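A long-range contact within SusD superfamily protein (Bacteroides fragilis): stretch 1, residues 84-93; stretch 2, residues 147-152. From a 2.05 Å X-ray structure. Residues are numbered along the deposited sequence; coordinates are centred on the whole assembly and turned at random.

Stretch 1 84-93: TWTYAYLAIN
Stretch 2, residues 147-152: SVPLRL

Residues 84-93 lie within a longer α-helix, with phi and psi near -60° and -45° and i to i+4 hydrogen bonds such as Tyr-89 N to Trp-85 O at 3.0 Å and Asn-93 N to Tyr-89 O at 2.9 Å. Residues 147-152 form an irregular segment beside it, extended at Val-148 (-142°/160°) and Pro-149 (-62°/133°), bent at Leu-150 (-93°/86°) and extended again at Arg-151 (-90°/115°). The two run in the same sequence order along the contact: the CA atoms of Trp-85 and Val-148 are 9.7 Å apart, and those of Ile-92 and Arg-151 close to 7.7 Å. Trp-85, Tyr-89 and Ile-92, spaced four and three residues apart, share one side of the helix, and together the stretches bury 283 Å².

Tyr-89 covers the most surface. Its CA-to-CB bond points toward the segment, and chi1 of -84° (m) with chi2 of -73° carries the hydroxyl to the backbone, where Tyr-89 OH donates a hydrogen bond to Pro-149 O at 2.6 Å. Tyrosine suits this place because a long, rigid ring brings a donor to a carbonyl while its carbons pack against neighbours. The carbonyl lies at the ring edge, near its plane, as does Val-148 CB, 3.2 Å from Tyr-89 OH. The same Pro-149 O also accepts a weak bond from Arg-151 N at 3.2 Å, forming a tight local turn. Pro-149 N, lacking a hydrogen, cannot donate to the hydroxyl.

The CA-to-CB bond of Arg-151 also points toward the helix. With chi1 m (-53°), chi2 and chi3 t, and chi4 at -81°, its aliphatic stem passes Tyr-89, Arg-151 CG lying 3.9 Å from Tyr-89 CE1. The long side chain thus combines apolar packing with a polar end: Arg-151 NE donates to a water oxygen at 2.9 Å, and that oxygen accepts a weak bond from Trp-85 NE1 at 3.3 Å, bridging the stretches. Arg-151 NH1 and NH2 are satisfied elsewhere in the structure. Further along the helix, the CA-to-CB bond of Ile-92 points toward the segment, and in chi1 m, chi2 t its CG2 methyl lies 3.3 Å from Arg-151 O, a contact without a hydrogen bond; a branched apolar side chain suits this buried position, needing no polar partner.

The CA-to-CB bond of Trp-85 points sideways, but chi1 of -168° (t) and chi2 of -89° bring the end of its indole nearer the segment. Trp-85 CZ3 meets Val-148 CG1 at 3.6 Å, with Val-148 in the m rotamer, and Trp-85 CH2 meets Pro-149 CD, also at 3.6 Å, at the ring edge. The broad indole can therefore touch two apolar neighbours while its NE1 reaches the water. The CA-to-CB bond of Leu-150, by contrast, points away from the helix.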

ATOM      1  N   THR A  84      12.008   2.590  -7.499  1.00 14.94           N
ATOM      2  CA  THR A  84      10.562   2.630  -7.485  1.00 14.79           C
ATOM      3  C   THR A  84      10.040   3.029  -8.860  1.00 15.15           C
ATOM      4  O   THR A  84       9.129   2.399  -9.398  1.00 15.51           O
ATOM      5  CB  THR A  84      10.036   3.613  -6.431  1.00 15.84           C
ATOM      6  OG1 THR A  84      10.457   3.167  -5.130  1.00 14.92           O
ATOM      7  CG2 THR A  84       8.494   3.715  -6.523  1.00 13.42           C
ATOM      8  N   TRP A  85      10.639   4.083  -9.414  1.00 14.86           N
ATOM      9  CA  TRP A  85      10.291   4.583 -10.742  1.00 14.76           C
ATOM     10  C   TRP A  85      10.485   3.519 -11.837  1.00 14.79           C
ATOM     11  O   TRP A  85       9.546   3.177 -12.561  1.00 14.60           O
ATOM     12  CB  TRP A  85      11.126   5.829 -11.068  1.00 14.42           C
ATOM     13  CG  TRP A  85      10.646   6.564 -12.261  1.00 15.25           C
ATOM     14  CD1 TRP A  85      11.023   6.352 -13.550  1.00 14.81           C
ATOM     15  CD2 TRP A  85       9.687   7.636 -12.291  1.00 13.50           C
ATOM     16  NE1 TRP A  85      10.349   7.204 -14.381  1.00 16.61           N
ATOM     17  CE2 TRP A  85       9.531   8.012 -13.639  1.00 16.41           C
ATOM     18  CE3 TRP A  85       8.930   8.293 -11.315  1.00 14.39           C
ATOM     19  CZ2 TRP A  85       8.662   9.031 -14.043  1.00 13.93           C
ATOM     20  CZ3 TRP A  85       8.079   9.306 -11.708  1.00 14.83           C
ATOM     21  CH2 TRP A  85       7.965   9.677 -13.073  1.00 14.49           C
ATOM     22  N   THR A  86      11.714   3.036 -11.966  1.00 14.25           N
ATOM     23  CA  THR A  86      12.054   2.080 -12.983  1.00 14.00           C
ATOM     24  C   THR A  86      11.175   0.838 -12.899  1.00 13.99           C
ATOM     25  O   THR A  86      10.609   0.447 -13.908  1.00 12.39           O
ATOM     26  CB  THR A  86      13.533   1.694 -12.888  1.00 13.84           C
ATOM     27  OG1 THR A  86      14.316   2.881 -13.067  1.00 15.42           O
ATOM     28  CG2 THR A  86      13.942   0.657 -13.985  1.00 13.91           C
ATOM     29  N   TYR A  87      10.989   0.261 -11.702  1.00 14.29           N
ATOM     30  CA  TYR A  87      10.250  -1.017 -11.633  1.00 14.48           C
ATOM     31  C   TYR A  87       8.730  -0.863 -11.698  1.00 14.67           C
ATOM     32  O   TYR A  87       8.074  -1.766 -12.216  1.00 14.45           O
ATOM     33  CB  TYR A  87      10.767  -1.920 -10.483  1.00 14.32           C
ATOM     34  CG  TYR A  87      12.145  -2.399 -10.859  1.00 15.32           C
ATOM     35  CD1 TYR A  87      13.281  -1.672 -10.513  1.00 17.60           C
ATOM     36  CD2 TYR A  87      12.307  -3.523 -11.647  1.00 16.35           C
ATOM     37  CE1 TYR A  87      14.536  -2.074 -10.932  1.00 17.39           C
ATOM     38  CE2 TYR A  87      13.546  -3.921 -12.087  1.00 17.28           C
ATOM     39  CZ  TYR A  87      14.644  -3.204 -11.716  1.00 18.71           C
ATOM     40  OH  TYR A  87      15.860  -3.606 -12.120  1.00 21.91           O
ATOM     41  N   ALA A  88       8.184   0.253 -11.205  1.00 14.33           N
ATOM     42  CA  ALA A  88       6.780   0.563 -11.418  1.00 14.69           C
ATOM     43  C   ALA A  88       6.485   0.686 -12.917  1.00 15.20           C
ATOM     44  O   ALA A  88       5.530   0.104 -13.381  1.00 14.56           O
ATOM     45  CB  ALA A  88       6.326   1.847 -10.663  1.00 14.01           C
ATOM     46  N   TYR A  89       7.295   1.448 -13.649  1.00 15.39           N
ATOM     47  CA  TYR A  89       7.060   1.643 -15.079  1.00 15.07           C
ATOM     48  C   TYR A  89       7.323   0.381 -15.878  1.00 15.59           C
ATOM     49  O   TYR A  89       6.622   0.159 -16.875  1.00 14.24           O
ATOM     50  CB  TYR A  89       7.830   2.884 -15.655  1.00 15.55           C
ATOM     51  CG  TYR A  89       7.043   4.163 -15.418  1.00 14.47           C
ATOM     52  CD1 TYR A  89       5.884   4.437 -16.158  1.00 14.65           C
ATOM     53  CD2 TYR A  89       7.390   5.045 -14.406  1.00 12.83           C
ATOM     54  CE1 TYR A  89       5.112   5.557 -15.892  1.00 16.66           C
ATOM     55  CE2 TYR A  89       6.653   6.188 -14.164  1.00 14.13           C
ATOM     56  CZ  TYR A  89       5.511   6.444 -14.900  1.00 15.16           C
ATOM     57  OH  TYR A  89       4.779   7.583 -14.643  1.00 14.81           O
ATOM     58  N   LEU A  90       8.296  -0.445 -15.459  1.00 15.02           N
ATOM     59  CA  LEU A  90       8.452  -1.761 -16.061  1.00 16.16           C
ATOM     60  C   LEU A  90       7.193  -2.607 -15.885  1.00 15.61           C
ATOM     61  O   LEU A  90       6.712  -3.224 -16.831  1.00 15.00           O
ATOM     62  CB  LEU A  90       9.627  -2.554 -15.487  1.00 16.71           C
ATOM     63  CG  LEU A  90      10.999  -2.298 -16.084  1.00 22.39           C
ATOM     64  CD1 LEU A  90      12.094  -2.969 -15.175  1.00 23.16           C
ATOM     65  CD2 LEU A  90      11.062  -2.798 -17.593  1.00 22.55           C
ATOM     66  N   ALA A  91       6.676  -2.664 -14.674  1.00 14.78           N
ATOM     67  CA  ALA A  91       5.409  -3.361 -14.418  1.00 15.04           C
ATOM     68  C   ALA A  91       4.268  -2.791 -15.305  1.00 15.76           C
ATOM     69  O   ALA A  91       3.512  -3.536 -15.916  1.00 16.03           O
ATOM     70  CB  ALA A  91       5.047  -3.266 -12.925  1.00 14.55           C
ATOM     71  N   ILE A  92       4.177  -1.458 -15.397  1.00 14.71           N
ATOM     72  CA  ILE A  92       3.132  -0.818 -16.208  1.00 13.81           C
ATOM     73  C   ILE A  92       3.261  -1.211 -17.668  1.00 13.97           C
ATOM     74  O   ILE A  92       2.257  -1.553 -18.308  1.00 14.09           O
ATOM     75  CB  ILE A  92       3.158   0.703 -15.992  1.00 13.94           C
ATOM     76  CG1 ILE A  92       2.603   1.018 -14.584  1.00 13.62           C
ATOM     77  CG2 ILE A  92       2.383   1.496 -17.087  1.00 12.45           C
ATOM     78  CD1 ILE A  92       3.078   2.360 -13.993  1.00 11.17           C
ATOM     79  N   ASN A  93       4.483  -1.192 -18.206  1.00 14.66           N
ATOM     80  CA  ASN A  93       4.686  -1.527 -19.613  1.00 15.89           C
ATOM     81  C   ASN A  93       4.386  -3.004 -19.885  1.00 15.62           C
ATOM     82  O   ASN A  93       3.851  -3.330 -20.932  1.00 15.33           O
ATOM     83  CB  ASN A  93       6.094  -1.166 -20.118  1.00 15.71           C
ATOM     84  CG  ASN A  93       6.207  -1.285 -21.649  1.00 18.80           C
ATOM     85  OD1 ASN A  93       5.451  -0.641 -22.402  1.00 19.80           O
ATOM     86  ND2 ASN A  93       7.129  -2.136 -22.119  1.00 19.04           N
ATOM     87  N   SER A 147       1.990  15.014 -11.307  1.00 14.97           N
ATOM     88  CA  SER A 147       2.364  13.727 -10.769  1.00 14.92           C
ATOM     89  C   SER A 147       3.373  13.058 -11.686  1.00 15.28           C
ATOM     90  O   SER A 147       4.556  13.369 -11.590  1.00 15.57           O
ATOM     91  CB  SER A 147       1.117  12.885 -10.505  1.00 15.20           C
ATOM     92  OG  SER A 147       1.458  11.591 -10.033  1.00 14.99           O
ATOM     93  N   VAL A 148       2.931  12.166 -12.580  1.00 15.16           N
ATOM     94  CA  VAL A 148       3.845  11.307 -13.333  1.00 13.50           C
ATOM     95  C   VAL A 148       3.306  11.164 -14.773  1.00 14.61           C
ATOM     96  O   VAL A 148       2.131  11.414 -15.005  1.00 14.39           O
ATOM     97  CB  VAL A 148       4.005   9.929 -12.662  1.00 13.49           C
ATOM     98  CG1 VAL A 148       4.569  10.036 -11.201  1.00 10.23           C
ATOM     99  CG2 VAL A 148       2.707   9.110 -12.708  1.00 11.73           C
ATOM    100  N   PRO A 149       4.163  10.779 -15.749  1.00 15.18           N
ATOM    101  CA  PRO A 149       3.668  10.453 -17.094  1.00 15.63           C
ATOM    102  C   PRO A 149       2.714   9.280 -17.097  1.00 16.65           C
ATOM    103  O   PRO A 149       3.012   8.238 -16.470  1.00 16.88           O
ATOM    104  CB  PRO A 149       4.936  10.067 -17.852  1.00 16.34           C
ATOM    105  CG  PRO A 149       6.078  10.733 -17.047  1.00 15.96           C
ATOM    106  CD  PRO A 149       5.630  10.681 -15.662  1.00 15.30           C
ATOM    107  N   LEU A 150       1.584   9.453 -17.788  1.00 16.29           N
ATOM    108  CA  LEU A 150       0.569   8.440 -17.841  1.00 16.71           C
ATOM    109  C   LEU A 150       0.856   7.591 -19.091  1.00 16.99           C
ATOM    110  O   LEU A 150       0.332   7.857 -20.165  1.00 16.43           O
ATOM    111  CB  LEU A 150      -0.831   9.079 -17.868  1.00 16.75           C
ATOM    112  CG  LEU A 150      -2.050   8.150 -17.843  1.00 18.54           C
ATOM    113  CD1 LEU A 150      -1.910   7.015 -16.806  1.00 15.01           C
ATOM    114  CD2 LEU A 150      -3.309   8.969 -17.554  1.00 18.56           C
ATOM    115  N   ARG A 151       1.719   6.593 -18.937  1.00 16.48           N
ATOM    116  CA  ARG A 151       2.122   5.720 -20.053  1.00 16.42           C
ATOM    117  C   ARG A 151       1.175   4.520 -20.142  1.00 16.18           C
ATOM    118  O   ARG A 151       1.130   3.689 -19.234  1.00 15.38           O
ATOM    119  CB  ARG A 151       3.565   5.245 -19.857  1.00 16.58           C
ATOM    120  CG  ARG A 151       4.560   6.390 -19.611  1.00 16.59           C
ATOM    121  CD  ARG A 151       5.996   5.955 -19.703  1.00 17.95           C
ATOM    122  NE  ARG A 151       6.925   7.071 -19.539  1.00 16.02           N
ATOM    123  CZ  ARG A 151       7.271   7.931 -20.488  1.00 17.63           C
ATOM    124  NH1 ARG A 151       6.797   7.839 -21.736  1.00 16.02           N
ATOM    125  NH2 ARG A 151       8.138   8.891 -20.185  1.00 16.01           N
ATOM    126  N   LEU A 152       0.427   4.445 -21.242  1.00 16.10           N
ATOM    127  CA  LEU A 152      -0.584   3.421 -21.434  1.00 17.51           C
ATOM    128  C   LEU A 152      -0.440   2.599 -22.719  1.00 17.92           C
ATOM    129  O   LEU A 152      -1.231   1.709 -22.950  1.00 18.83           O
ATOM    130  CB  LEU A 152      -1.981   4.052 -21.339  1.00 16.85           C
ATOM    131  CG  LEU A 152      -2.333   4.705 -20.001  1.00 18.83           C
ATOM    132  CD1 LEU A 152      -3.687   5.472 -20.129  1.00 15.79           C
ATOM    133  CD2 LEU A 152      -2.382   3.690 -18.850  1.00 16.66           C
TER
HETATM  134  O   HOH W   1       8.344   7.056 -17.052  1.00 21.13           O